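Local atomic coordinates of glycolipid-binding domain-containing protein (Pseudomonas aeruginosa, PDB entry 2H1T), a protein that is of unknown function but belongs to a putative glycolipid-binding family and is possibly involved in glycolipid metabolism. Residues D98-I103 against R130-E135. Sequence-based numbering, arbitrary orientation.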
# COMPACT_ATOMS: atom_id res chain seq x y z
N ASP A 98 17.15 3.49 27.30
CA ASP A 98 18.32 2.89 27.91
C ASP A 98 18.15 1.39 28.11
O ASP A 98 17.11 0.95 28.59
CB ASP A 98 18.61 3.57 29.25
CG ASP A 98 19.35 4.90 29.11
OD1 ASP A 98 19.85 5.28 28.02
OD2 ASP A 98 19.46 5.57 30.15
N GLY A 99 19.16 0.60 27.74
CA GLY A 99 19.12 -0.86 27.91
C GLY A 99 18.60 -1.65 26.73
O GLY A 99 18.79 -2.85 26.67
N CYS A 100 17.93 -1.00 25.79
CA CYS A 100 17.48 -1.72 24.60
C CYS A 100 18.65 -1.98 23.68
O CYS A 100 19.35 -1.06 23.31
CB CYS A 100 16.42 -0.91 23.82
SG CYS A 100 14.88 -0.74 24.69
N LEU A 101 18.86 -3.24 23.32
CA LEU A 101 19.90 -3.62 22.35
C LEU A 101 19.35 -3.97 20.94
O LEU A 101 20.11 -3.95 19.96
CB LEU A 101 20.65 -4.87 22.86
CG LEU A 101 21.32 -4.73 24.23
CD1 LEU A 101 22.02 -6.03 24.62
CD2 LEU A 101 22.27 -3.59 24.25
N ASP A 102 18.06 -4.35 20.88
CA ASP A 102 17.41 -4.81 19.65
C ASP A 102 16.16 -3.96 19.40
O ASP A 102 15.52 -3.45 20.35
CB ASP A 102 17.02 -6.28 19.71
CG ASP A 102 18.08 -7.14 20.33
OD1 ASP A 102 19.16 -7.37 19.69
OD2 ASP A 102 17.84 -7.55 21.48
N ILE A 103 15.83 -3.82 18.13
CA ILE A 103 14.58 -3.20 17.69
C ILE A 103 13.60 -4.33 17.33
O ILE A 103 14.01 -5.40 16.89
CB ILE A 103 14.82 -2.24 16.48
CG1 ILE A 103 15.31 -0.89 16.98
CG2 ILE A 103 13.56 -1.97 15.69
CD1 ILE A 103 15.47 0.16 15.83
N ARG A 130 15.25 -6.46 26.66
CA ARG A 130 14.55 -5.20 26.54
C ARG A 130 14.62 -4.74 25.08
O ARG A 130 15.68 -4.34 24.56
CB ARG A 130 15.11 -4.19 27.54
CG ARG A 130 14.33 -2.88 27.60
CD ARG A 130 14.96 -1.83 28.54
NE ARG A 130 14.92 -2.27 29.91
CZ ARG A 130 13.82 -2.32 30.66
NH1 ARG A 130 12.62 -1.91 30.20
NH2 ARG A 130 13.89 -2.80 31.90
N ALA A 131 13.49 -4.86 24.39
CA ALA A 131 13.44 -4.55 22.99
C ALA A 131 12.92 -3.14 22.78
O ALA A 131 12.04 -2.67 23.50
CB ALA A 131 12.53 -5.55 22.23
N LEU A 132 13.44 -2.44 21.78
CA LEU A 132 12.84 -1.15 21.40
C LEU A 132 11.73 -1.38 20.36
O LEU A 132 11.97 -1.65 19.19
CB LEU A 132 13.92 -0.17 20.93
CG LEU A 132 13.47 1.22 20.57
CD1 LEU A 132 12.82 1.92 21.80
CD2 LEU A 132 14.69 2.04 20.04
N TYR A 133 10.48 -1.29 20.82
CA TYR A 133 9.33 -1.72 20.03
C TYR A 133 8.83 -0.49 19.29
O TYR A 133 8.52 0.54 19.90
CB TYR A 133 8.24 -2.25 20.93
CG TYR A 133 6.94 -2.58 20.21
CD1 TYR A 133 6.87 -3.68 19.33
CD2 TYR A 133 5.79 -1.83 20.41
CE1 TYR A 133 5.69 -4.01 18.67
CE2 TYR A 133 4.61 -2.17 19.74
CZ TYR A 133 4.57 -3.25 18.88
OH TYR A 133 3.37 -3.53 18.22
N ILE A 134 8.75 -0.62 17.97
CA ILE A 134 8.34 0.48 17.07
C ILE A 134 7.22 -0.08 16.18
O ILE A 134 7.44 -0.97 15.37
CB ILE A 134 9.53 0.95 16.18
CG1 ILE A 134 10.74 1.25 17.06
CG2 ILE A 134 9.13 2.22 15.33
CD1 ILE A 134 12.06 1.45 16.32
N GLU A 135 6.03 0.45 16.39
CA GLU A 135 4.82 0.01 15.70
C GLU A 135 4.51 0.97 14.58
O GLU A 135 4.22 2.15 14.83
CB GLU A 135 3.69 -0.09 16.71
CG GLU A 135 2.46 -0.75 16.25
CD GLU A 135 1.38 -0.77 17.35
OE1 GLU A 135 1.59 -1.42 18.41
OE2 GLU A 135 0.33 -0.14 17.13
O HOH W 1 17.52 -5.97 23.69
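Cys100 lays its side chain over the backbone of strand 126-135 where Ala131 passes into Leu132. With SG anti to its own carbonyl carbon (chi1 -68°), the sulfur lies 3.7 Å from CG of Arg130 and also touches the carbonyl of Ala131, while its CB meets CB of Leu132. Arg130 extends from the backbone with CG anti to N (chi1 -174°), and its CD reaches to 3.5 Å from Asp98 O; farther out, NH1 hydrogen-bonds to Ser143 OG. Gly99 sits beside this arginine in a backbone shape where a side chain would be jammed against the carbonyl O of Asp98.

One water links segment 98-103 to segment 130-135. It accepts from Leu101 N and donates to Arg130 O at 2.6 Å and to Asp102 OD2 at 2.7 Å, so that it joins three groups of the two segments. Asp102 OD2 also forms a salt bridge with Arg118, which probably stabilises its negative charge. Next to it, Leu132 N gives a short, nearly straight hydrogen bond to Asp102 O (2.7 Å, 175°). Ile103 and Leu132 pair in parallel, and further on the CD1 atoms of Ile103 and Ile134 meet at 3.7 Å, their side chains crossing obliquely.

Ile103 and Ile134 also pack on strand 60-69 of the other sheet, joining the two sheets. Strands 102-106 and 126-135, with helix 113-119 between them, form a beta-alpha-beta crossover; Phe114 and Pro115 of the helix touch Asp102, and strand 142-152 continues the sheet antiparallel beyond 126-135.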